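Long-range contacts in phosphonate monoester hydrolase (Ruegeria pomeroyi, PDB 4UPK), which belongs to the sulfatase family within the alkaline phosphatase clan, enzymes built round a mixed, largely parallel beta-sheet flanked by helices: residues Tyr256-Leu261 with Ile306-Ala311; Pro244-Pro249 with Leu314-Glu319; Thr111-Thr116 with Phe152-Phe157; Leu124-Gly129 with His158-Met163. All coordinates share one frame; numbering follows the deposited sequence.

Overall arrangement
The four contacts illustrate how a sheet-and-helix enzyme joins loops, helices and sheet, and they fall into two pairs. Contacts 1 and 2 both lay the loop that follows strand 234-239 against helix 303-333, with centres about 12 Å apart; contact 1 is nested within the chain loop that contact 2 closes, and Tyr256 OH lies 2.6 Å from Thr318 OG1, a probable hydrogen bond joining them. Contacts 3 and 4, centres about 11 Å apart, alternate along the chain and meet chiefly at Pro125, whose CD lies 3.4 Å from Gly156 O. The pairs stand well apart: contacts 2 and 4 have their nearest atoms about 11 Å apart, and the centres of contacts 1 and 3 are about 39 Å apart.

Contact 1: Tyr256-Leu261 with Ile306-Ala311; sequences YDPAKL and IQTLRA
Ala311 offers the central bump here, its CB entering a hollow lined by Tyr256, Pro258 and Leu261. The backbone O of Tyr256 stands 3.4 Å from Ala311 CB, Pro258 CG lies 3.9 Å from the same methyl, and Leu261 brings CD1 down on the helix backbone, 3.6 Å from Ala311 N. A second bump points the other way: the Pro258 ring settles among Gln307, Thr308 and Ala311, with its CB 3.5 Å from Gln307 O and its CG 3.7 Å from Thr308 OG1. Gln307 borders this hollow, and its CB packs 3.3 Å from Pro258 O. A water joins the two residues, donating to Pro258 O and accepting from Gln307 NE2. The Tyr256 ring turns its edge, through CD2, to Ala311 O. The fit is thus largely one of shape, an irregular loop moulded to successive helix positions. On the loop side, the carbonyl of Pro262, next after Leu261, accepts from Gln307 NE2 and Arg310 NH2. The loop comes between strand 234-239 and helix 270-275, and the surface it covers belongs to the early turns of helix 303-333. Leu314, further along that helix, touches both Tyr256 and Leu261.

Contact 2: Pro244-Pro249 with Leu314-Glu319; sequences PPLVAP and LGLATE
Leu316 spreads its forked end against the backbone of Val247 and Ala248, and both of its methyls lie near a single carbonyl oxygen: CD2 is 3.3 Å from Val247 O, and CD1 is 3.6 Å from it. The setting is the alkaline phosphatase-like fold, in which a long helix, here 303-333, packs beside the central sheet; the loop leaving strand 234-239 runs over this helix without regular structure of its own. Leu316 holds its CG anti to its own carbonyl carbon (chi1 -72°), and from there the two methyls diverge to different neighbours. CD1 of Leu316 lies 4.0 Å from Leu246 CD2. The other methyl goes to Ala248: Ala248 CB points toward the helix and lies 3.8 Å from Leu316 CD2. Val247 has the reverse arrangement, since it directs its CB away from the helix and makes the contact through its carbonyl. Each residue of the loop from Leu246 to Ala248 therefore gives a different part of itself to one leucine. The loop is also held by partners beyond the helix, through backbone hydrogen bonds of Leu246 with Phe292 and of Ala248 with Ala205. Glu319 lies one turn further along, with CG anti to the backbone N (chi1 -172°) and an extended chain that meets the Pro249 ring tip to tip. Its carboxylate is hydrogen-bonded to Ser212 OG through OE2, and that same OE2 lies 3.5 Å from Pro249 CG.

Contact 3: Thr111-Thr116 with Phe152-Phe157; sequences TPNIAT and FPMRGF
Ala115 sets its methyl over one face of the Phe157 ring in a CH-pi contact, CB lying 3.8 Å from the ring centroid and 18° off the normal. The methyl is displaced toward the rim, and Phe157 CD2 is its nearest ring atom at 3.6 Å. Ile114 approaches the same ring with CG2, 3.9 Å from Phe157 CZ. Beside this pair, Asn113 and Met154 reach toward each other tip to tip, the sulphur SD being 3.5 Å from Asn113 CG. The amide serves both segments. ND2 donates to Arg155 O at 3.2 Å, with the acceptor close to the amide plane, while OD1 receives Thr116 N from above its carbonyl plane. Asn113 CG sits between its backbone N and carbonyl carbon (chi1 62°), a placing from which the amide reaches both Thr116 N and the turn. Since Asn113 N in turn donates to Thr116 OG1, the two residues form a capping box at the start of helix 114-120. Gly156, in the type II turn from Met154 to Phe157, comes so close that a CB would clash with Ala115 CB, and its backbone angles call for glycine in any case. Without a side chain there, the backbone of the turn comes directly against Ala115. Leu90 of helix 82-91 touches Ile114, Met154 and Phe157, helix 394-402 packs on Ile114, and Pro125 of strand 125-127 lies against both Ala115 and Phe157.

Contact 4: Leu124-Gly129 with His158-Met163; sequences LPLLFG and HEVTEM
Phe128 takes Val160 over one face of its ring, a CH-pi contact in which Val160 CB stands 4.0 Å from the centroid and 25° off the normal. They lie at the end of a parallel pairing between strands 125-127 and 158-162 of the mixed central sheet, where a beta bulge interrupts the second strand. This is the tightly packed part. Short backbone bonds define the pairing, His158 N to Pro125 O and Leu127 N to His158 O, both 2.7 Å. Val160 divides its methyls, CG1 lying 3.7 Å from Phe128 CE1 and CG2 3.8 Å from Leu126 CB. With CG1 anti to the backbone N (chi1 -168°), CG2 is left on the side of Leu126. Helix 213-224 closes over this region, Asn224 touching Val160 and Phe221 meeting the Phe128 ring edge-to-face.

The margin at Leu124, His158 and Glu159 is more loosely packed within the chain and faces the second subunit. Leu124 puts CD2 over one face of the His158 ring, 4.2 Å above its plane, and packs on Pro145 of the second subunit. His158 NE2 is hydrogen-bonded to Glu159 OE1 of that subunit; the reciprocal bond also forms. Glu159 OE2 forms a salt bridge with Arg164 NH2 of the same chain, and a water donates to both Glu159 OE2 and Gly129 O. Gly129, whose backbone angles by themselves call for glycine, bonds across the strands to Thr161 O and Met163 N. At the bulge, Leu127 O accepts two backbone bonds, from Val160 N at 2.9 Å and from Thr161 N at 3.3 Å.

Contact 1: Tyr256-Leu261 with Ile306-Ala311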
# COMPACT_ATOMS: atom_id res chain seq x y z
N TYR A 256 -47.83 -26.26 0.28
CA TYR A 256 -48.31 -26.11 1.66
C TYR A 256 -49.57 -25.24 1.66
O TYR A 256 -49.61 -24.18 1.04
CB TYR A 256 -47.21 -25.53 2.59
CG TYR A 256 -45.93 -26.35 2.59
CD1 TYR A 256 -45.95 -27.72 2.87
CD2 TYR A 256 -44.71 -25.77 2.26
CE1 TYR A 256 -44.78 -28.48 2.85
CE2 TYR A 256 -43.54 -26.52 2.24
CZ TYR A 256 -43.58 -27.88 2.52
OH TYR A 256 -42.42 -28.62 2.49
N ASP A 257 -50.62 -25.75 2.30
CA ASP A 257 -51.90 -25.07 2.41
C ASP A 257 -51.80 -24.00 3.50
O ASP A 257 -51.54 -24.36 4.65
CB ASP A 257 -53.01 -26.10 2.72
CG ASP A 257 -54.44 -25.59 2.77
OD1 ASP A 257 -54.65 -24.36 2.63
OD2 ASP A 257 -55.34 -26.40 2.97
N PRO A 258 -52.02 -22.69 3.17
CA PRO A 258 -51.95 -21.63 4.20
C PRO A 258 -52.97 -21.80 5.34
O PRO A 258 -52.72 -21.35 6.46
CB PRO A 258 -52.23 -20.36 3.40
CG PRO A 258 -51.85 -20.70 1.98
CD PRO A 258 -52.32 -22.11 1.84
N ALA A 259 -54.10 -22.48 5.04
CA ALA A 259 -55.19 -22.76 5.99
C ALA A 259 -54.84 -23.83 7.02
O ALA A 259 -55.53 -23.93 8.04
CB ALA A 259 -56.45 -23.16 5.23
N LYS A 260 -53.76 -24.62 6.78
CA LYS A 260 -53.35 -25.70 7.70
C LYS A 260 -52.05 -25.39 8.45
O LYS A 260 -51.56 -26.19 9.25
CB LYS A 260 -53.29 -27.04 6.95
CG LYS A 260 -54.67 -27.54 6.52
CD LYS A 260 -54.59 -28.61 5.43
CE LYS A 260 -55.96 -29.03 4.94
NZ LYS A 260 -55.87 -29.97 3.80
N LEU A 261 -51.51 -24.19 8.22
CA LEU A 261 -50.30 -23.76 8.88
C LEU A 261 -50.62 -23.10 10.22
O LEU A 261 -51.70 -22.50 10.37
CB LEU A 261 -49.57 -22.76 7.98
CG LEU A 261 -48.86 -23.29 6.73
CD1 LEU A 261 -48.14 -22.18 6.05
CD2 LEU A 261 -47.85 -24.38 7.06
N ILE A 306 -50.96 -13.25 5.35
CA ILE A 306 -49.84 -13.66 6.21
C ILE A 306 -49.52 -15.14 6.06
O ILE A 306 -48.35 -15.48 5.83
CB ILE A 306 -50.08 -13.19 7.68
CG1 ILE A 306 -49.97 -11.65 7.80
CG2 ILE A 306 -49.13 -13.87 8.67
CD1 ILE A 306 -50.83 -11.04 8.94
N GLN A 307 -50.55 -16.01 6.10
CA GLN A 307 -50.40 -17.46 5.96
C GLN A 307 -49.94 -17.92 4.57
O GLN A 307 -49.22 -18.91 4.44
CB GLN A 307 -51.66 -18.20 6.44
CG GLN A 307 -51.99 -18.00 7.93
CD GLN A 307 -50.96 -18.56 8.87
OE1 GLN A 307 -49.97 -17.91 9.21
NE2 GLN A 307 -51.18 -19.76 9.36
N THR A 308 -50.33 -17.16 3.53
CA THR A 308 -49.96 -17.42 2.14
C THR A 308 -48.47 -17.19 1.93
O THR A 308 -47.79 -18.06 1.39
CB THR A 308 -50.90 -16.66 1.17
OG1 THR A 308 -52.24 -17.05 1.45
CG2 THR A 308 -50.59 -16.95 -0.27
N LEU A 309 -47.97 -16.04 2.42
CA LEU A 309 -46.56 -15.66 2.38
C LEU A 309 -45.74 -16.70 3.13
O LEU A 309 -44.68 -17.09 2.65
CB LEU A 309 -46.40 -14.28 3.05
CG LEU A 309 -46.33 -13.08 2.12
CD1 LEU A 309 -47.69 -12.76 1.52
CD2 LEU A 309 -45.76 -11.88 2.83
N ARG A 310 -46.24 -17.16 4.30
CA ARG A 310 -45.64 -18.18 5.16
C ARG A 310 -45.54 -19.52 4.43
O ARG A 310 -44.48 -20.14 4.46
CB ARG A 310 -46.42 -18.27 6.48
CG ARG A 310 -46.04 -17.16 7.45
CD ARG A 310 -46.99 -16.97 8.63
NE ARG A 310 -47.02 -18.09 9.57
CZ ARG A 310 -46.18 -18.26 10.59
NH1 ARG A 310 -45.22 -17.38 10.81
NH2 ARG A 310 -46.30 -19.32 11.39
N ALA A 311 -46.61 -19.93 3.68
CA ALA A 311 -46.64 -21.15 2.87
C ALA A 311 -45.66 -21.06 1.67
O ALA A 311 -45.02 -22.07 1.35
CB ALA A 311 -48.05 -21.43 2.38
O HOH W 1 -46.20 -23.53 -0.64
O HOH W 2 -53.98 -20.70 8.68

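Contact 2: Pro244-Pro249 with Leu314-Glu319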
# COMPACT_ATOMS: atom_id res chain seq x y z
N PRO A 244 -37.68 -12.57 0.21
CA PRO A 244 -38.55 -11.78 -0.67
C PRO A 244 -37.82 -11.34 -1.96
O PRO A 244 -36.59 -11.27 -1.95
CB PRO A 244 -38.93 -10.57 0.21
CG PRO A 244 -37.89 -10.50 1.27
CD PRO A 244 -37.48 -11.90 1.52
N PRO A 245 -38.52 -11.03 -3.09
CA PRO A 245 -39.98 -11.06 -3.31
C PRO A 245 -40.42 -12.51 -3.35
O PRO A 245 -39.92 -13.29 -4.15
CB PRO A 245 -40.15 -10.35 -4.67
CG PRO A 245 -38.82 -9.70 -4.98
CD PRO A 245 -37.81 -10.59 -4.30
N LEU A 246 -41.29 -12.87 -2.39
CA LEU A 246 -41.82 -14.21 -2.22
C LEU A 246 -42.64 -14.71 -3.40
O LEU A 246 -43.75 -14.24 -3.65
CB LEU A 246 -42.59 -14.37 -0.88
CG LEU A 246 -41.77 -14.23 0.41
CD1 LEU A 246 -42.69 -14.29 1.62
CD2 LEU A 246 -40.69 -15.32 0.52
N VAL A 247 -42.05 -15.64 -4.14
CA VAL A 247 -42.62 -16.33 -5.29
C VAL A 247 -41.91 -17.67 -5.39
O VAL A 247 -40.70 -17.72 -5.22
CB VAL A 247 -42.62 -15.48 -6.61
CG1 VAL A 247 -41.21 -15.20 -7.16
CG2 VAL A 247 -43.54 -16.09 -7.66
N ALA A 248 -42.68 -18.75 -5.64
CA ALA A 248 -42.12 -20.09 -5.78
C ALA A 248 -42.56 -20.73 -7.09
O ALA A 248 -43.72 -20.55 -7.48
CB ALA A 248 -42.51 -20.96 -4.59
N PRO A 249 -41.65 -21.44 -7.82
CA PRO A 249 -42.09 -22.09 -9.06
C PRO A 249 -42.97 -23.32 -8.76
O PRO A 249 -42.88 -23.89 -7.66
CB PRO A 249 -40.77 -22.46 -9.73
CG PRO A 249 -39.86 -22.74 -8.59
CD PRO A 249 -40.24 -21.76 -7.51
N LEU A 314 -41.99 -21.39 3.07
CA LEU A 314 -41.72 -22.78 3.38
C LEU A 314 -41.51 -23.63 2.11
O LEU A 314 -40.67 -24.52 2.12
CB LEU A 314 -42.81 -23.39 4.28
CG LEU A 314 -43.02 -22.79 5.68
CD1 LEU A 314 -44.26 -23.37 6.33
CD2 LEU A 314 -41.79 -23.01 6.57
N GLY A 315 -42.23 -23.30 1.04
CA GLY A 315 -42.11 -23.98 -0.26
C GLY A 315 -40.76 -23.74 -0.92
O GLY A 315 -40.18 -24.66 -1.47
N LEU A 316 -40.21 -22.50 -0.79
CA LEU A 316 -38.88 -22.10 -1.28
C LEU A 316 -37.76 -22.78 -0.50
O LEU A 316 -36.74 -23.14 -1.10
CB LEU A 316 -38.70 -20.57 -1.25
CG LEU A 316 -39.48 -19.77 -2.29
CD1 LEU A 316 -39.49 -18.26 -1.92
CD2 LEU A 316 -38.93 -19.99 -3.69
N ALA A 317 -37.94 -22.97 0.83
CA ALA A 317 -37.01 -23.69 1.72
C ALA A 317 -36.96 -25.19 1.28
O ALA A 317 -35.88 -25.73 1.16
CB ALA A 317 -37.44 -23.57 3.16
N THR A 318 -38.12 -25.80 0.98
CA THR A 318 -38.18 -27.18 0.48
C THR A 318 -37.41 -27.29 -0.89
O THR A 318 -36.64 -28.23 -1.07
CB THR A 318 -39.64 -27.71 0.51
OG1 THR A 318 -40.00 -27.88 1.89
CG2 THR A 318 -39.83 -29.07 -0.22
N GLU A 319 -37.58 -26.31 -1.81
CA GLU A 319 -36.86 -26.31 -3.08
C GLU A 319 -35.33 -26.15 -2.86
O GLU A 319 -34.56 -26.80 -3.55
CB GLU A 319 -37.42 -25.27 -4.04
CG GLU A 319 -36.82 -25.38 -5.46
CD GLU A 319 -37.02 -24.15 -6.32
OE1 GLU A 319 -37.31 -23.07 -5.76
OE2 GLU A 319 -36.91 -24.27 -7.56

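Contact 3: Thr111-Thr116 with Phe152-Phe157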
# COMPACT_ATOMS: atom_id res chain seq x y z
N THR A 111 -8.97 -5.90 6.47
CA THR A 111 -9.65 -6.78 7.42
C THR A 111 -9.44 -8.24 7.02
O THR A 111 -9.88 -8.63 5.93
CB THR A 111 -11.15 -6.43 7.57
OG1 THR A 111 -11.27 -5.06 7.93
CG2 THR A 111 -11.85 -7.27 8.62
N PRO A 112 -8.80 -9.07 7.87
CA PRO A 112 -8.63 -10.48 7.52
C PRO A 112 -9.98 -11.18 7.41
O PRO A 112 -10.89 -10.92 8.19
CB PRO A 112 -7.79 -11.03 8.68
CG PRO A 112 -7.19 -9.85 9.32
CD PRO A 112 -8.21 -8.78 9.19
N ASN A 113 -10.14 -12.01 6.38
CA ASN A 113 -11.40 -12.73 6.17
C ASN A 113 -11.10 -14.19 5.86
O ASN A 113 -9.93 -14.55 5.72
CB ASN A 113 -12.28 -12.05 5.11
CG ASN A 113 -11.70 -11.94 3.72
OD1 ASN A 113 -11.39 -12.94 3.06
ND2 ASN A 113 -11.63 -10.74 3.19
N ILE A 114 -12.15 -15.04 5.78
CA ILE A 114 -12.00 -16.47 5.48
C ILE A 114 -11.26 -16.73 4.15
O ILE A 114 -10.43 -17.62 4.10
CB ILE A 114 -13.35 -17.27 5.64
CG1 ILE A 114 -13.14 -18.82 5.63
CG2 ILE A 114 -14.42 -16.85 4.62
CD1 ILE A 114 -12.42 -19.39 6.86
N ALA A 115 -11.52 -15.93 3.10
CA ALA A 115 -10.89 -16.09 1.79
C ALA A 115 -9.39 -15.73 1.79
O ALA A 115 -8.58 -16.52 1.32
CB ALA A 115 -11.64 -15.28 0.73
N THR A 116 -9.03 -14.57 2.38
CA THR A 116 -7.63 -14.12 2.49
C THR A 116 -6.79 -15.12 3.29
O THR A 116 -5.66 -15.42 2.91
CB THR A 116 -7.54 -12.71 3.07
OG1 THR A 116 -8.17 -12.67 4.35
CG2 THR A 116 -8.12 -11.64 2.14
N PHE A 152 -21.22 -6.44 -3.85
CA PHE A 152 -19.92 -6.75 -4.45
C PHE A 152 -19.13 -7.88 -3.72
O PHE A 152 -19.14 -7.89 -2.48
CB PHE A 152 -19.08 -5.47 -4.60
CG PHE A 152 -18.08 -5.57 -5.73
CD1 PHE A 152 -18.49 -5.42 -7.05
CD2 PHE A 152 -16.75 -5.88 -5.47
CE1 PHE A 152 -17.57 -5.57 -8.10
CE2 PHE A 152 -15.84 -6.05 -6.52
CZ PHE A 152 -16.25 -5.88 -7.83
N PRO A 153 -18.47 -8.82 -4.47
CA PRO A 153 -17.70 -9.89 -3.79
C PRO A 153 -16.48 -9.41 -3.00
O PRO A 153 -15.71 -8.55 -3.44
CB PRO A 153 -17.31 -10.84 -4.93
CG PRO A 153 -17.30 -9.98 -6.14
CD PRO A 153 -18.40 -8.98 -5.94
N MET A 154 -16.31 -10.02 -1.82
CA MET A 154 -15.25 -9.78 -0.86
C MET A 154 -13.88 -10.17 -1.43
O MET A 154 -13.76 -11.18 -2.13
CB MET A 154 -15.55 -10.60 0.41
CG MET A 154 -14.62 -10.35 1.56
SD MET A 154 -15.12 -11.33 2.99
CE MET A 154 -15.93 -10.11 3.96
N ARG A 155 -12.86 -9.34 -1.11
CA ARG A 155 -11.45 -9.49 -1.44
C ARG A 155 -10.98 -10.90 -1.04
O ARG A 155 -11.18 -11.33 0.10
CB ARG A 155 -10.65 -8.43 -0.64
CG ARG A 155 -9.15 -8.48 -0.84
CD ARG A 155 -8.39 -7.72 0.22
NE ARG A 155 -6.95 -7.83 -0.03
CZ ARG A 155 -6.01 -7.14 0.62
NH1 ARG A 155 -6.34 -6.28 1.57
NH2 ARG A 155 -4.73 -7.30 0.30
N GLY A 156 -10.37 -11.60 -2.00
CA GLY A 156 -9.87 -12.95 -1.80
C GLY A 156 -10.73 -14.00 -2.46
O GLY A 156 -10.22 -15.04 -2.87
N PHE A 157 -12.05 -13.74 -2.59
CA PHE A 157 -12.98 -14.68 -3.23
C PHE A 157 -12.85 -14.64 -4.73
O PHE A 157 -12.77 -13.57 -5.33
CB PHE A 157 -14.44 -14.44 -2.81
CG PHE A 157 -14.85 -15.08 -1.51
CD1 PHE A 157 -15.14 -16.44 -1.45
CD2 PHE A 157 -14.95 -14.34 -0.34
CE1 PHE A 157 -15.50 -17.05 -0.23
CE2 PHE A 157 -15.32 -14.94 0.87
CZ PHE A 157 -15.60 -16.30 0.91

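Contact 4: Leu124-Gly129 with His158-Met163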
# COMPACT_ATOMS: atom_id res chain seq x y z
N LEU A 124 -7.95 -21.70 -3.39
CA LEU A 124 -8.56 -20.67 -4.23
C LEU A 124 -10.03 -20.67 -3.79
O LEU A 124 -10.74 -21.65 -4.05
CB LEU A 124 -8.42 -20.95 -5.74
CG LEU A 124 -9.04 -19.89 -6.68
CD1 LEU A 124 -8.22 -18.62 -6.71
CD2 LEU A 124 -9.18 -20.42 -8.07
N PRO A 125 -10.49 -19.63 -3.04
CA PRO A 125 -11.89 -19.62 -2.58
C PRO A 125 -12.87 -19.42 -3.73
O PRO A 125 -12.92 -18.34 -4.33
CB PRO A 125 -11.91 -18.49 -1.53
CG PRO A 125 -10.48 -18.10 -1.32
CD PRO A 125 -9.78 -18.42 -2.60
N LEU A 126 -13.61 -20.46 -4.08
CA LEU A 126 -14.56 -20.40 -5.20
C LEU A 126 -15.91 -19.90 -4.72
O LEU A 126 -16.48 -20.45 -3.78
CB LEU A 126 -14.70 -21.77 -5.87
CG LEU A 126 -13.38 -22.45 -6.29
CD1 LEU A 126 -13.59 -23.91 -6.58
CD2 LEU A 126 -12.73 -21.74 -7.46
N LEU A 127 -16.41 -18.82 -5.36
CA LEU A 127 -17.70 -18.24 -5.02
C LEU A 127 -18.81 -18.52 -5.99
O LEU A 127 -18.74 -18.17 -7.17
CB LEU A 127 -17.59 -16.72 -4.72
CG LEU A 127 -18.87 -15.97 -4.35
CD1 LEU A 127 -19.38 -16.37 -2.94
CD2 LEU A 127 -18.64 -14.47 -4.41
N PHE A 128 -19.89 -19.13 -5.47
CA PHE A 128 -21.12 -19.41 -6.21
C PHE A 128 -22.22 -18.64 -5.51
O PHE A 128 -22.76 -19.11 -4.51
CB PHE A 128 -21.40 -20.91 -6.22
CG PHE A 128 -20.40 -21.70 -7.01
CD1 PHE A 128 -20.59 -21.92 -8.37
CD2 PHE A 128 -19.28 -22.24 -6.39
CE1 PHE A 128 -19.66 -22.66 -9.10
CE2 PHE A 128 -18.35 -22.97 -7.12
CZ PHE A 128 -18.55 -23.18 -8.48
N GLY A 129 -22.43 -17.41 -5.98
CA GLY A 129 -23.41 -16.52 -5.40
C GLY A 129 -22.96 -15.11 -5.12
O GLY A 129 -22.67 -14.36 -6.05
N HIS A 158 -12.80 -15.83 -5.33
CA HIS A 158 -12.72 -15.97 -6.76
C HIS A 158 -14.12 -16.37 -7.21
O HIS A 158 -14.62 -17.45 -6.90
CB HIS A 158 -11.65 -16.98 -7.19
CG HIS A 158 -11.31 -16.88 -8.64
ND1 HIS A 158 -10.23 -16.14 -9.08
CD2 HIS A 158 -11.93 -17.42 -9.72
CE1 HIS A 158 -10.21 -16.26 -10.40
NE2 HIS A 158 -11.22 -17.04 -10.83
N GLU A 159 -14.79 -15.42 -7.87
CA GLU A 159 -16.16 -15.60 -8.32
C GLU A 159 -16.24 -16.50 -9.56
O GLU A 159 -15.66 -16.18 -10.59
CB GLU A 159 -16.80 -14.24 -8.57
CG GLU A 159 -18.31 -14.29 -8.68
CD GLU A 159 -18.87 -12.95 -9.06
OE1 GLU A 159 -18.64 -12.52 -10.21
OE2 GLU A 159 -19.54 -12.31 -8.21
N VAL A 160 -16.95 -17.63 -9.43
CA VAL A 160 -17.21 -18.59 -10.49
C VAL A 160 -18.57 -18.23 -11.16
O VAL A 160 -18.64 -18.14 -12.38
CB VAL A 160 -17.15 -20.06 -10.00
CG1 VAL A 160 -17.14 -21.03 -11.18
CG2 VAL A 160 -15.93 -20.30 -9.11
N THR A 161 -19.62 -18.00 -10.34
CA THR A 161 -20.95 -17.60 -10.76
C THR A 161 -21.41 -16.44 -9.90
O THR A 161 -21.47 -16.57 -8.68
CB THR A 161 -21.94 -18.77 -10.68
OG1 THR A 161 -21.44 -19.86 -11.45
CG2 THR A 161 -23.37 -18.38 -11.18
N GLU A 162 -21.76 -15.32 -10.56
CA GLU A 162 -22.31 -14.12 -9.93
C GLU A 162 -23.81 -14.37 -9.75
O GLU A 162 -24.52 -14.65 -10.72
CB GLU A 162 -22.06 -12.87 -10.81
CG GLU A 162 -22.70 -11.58 -10.28
CD GLU A 162 -24.11 -11.30 -10.76
OE1 GLU A 162 -24.33 -11.27 -11.99
OE2 GLU A 162 -25.01 -11.13 -9.90
N MET A 163 -24.29 -14.22 -8.52
CA MET A 163 -25.69 -14.42 -8.21
C MET A 163 -26.10 -13.59 -6.99
O MET A 163 -26.39 -14.12 -5.92
CB MET A 163 -26.06 -15.91 -8.09
CG MET A 163 -27.56 -16.18 -7.95
SD MET A 163 -28.37 -16.98 -9.37
CE MET A 163 -27.30 -18.08 -9.72
O HOH W 3 -21.26 -12.28 -6.36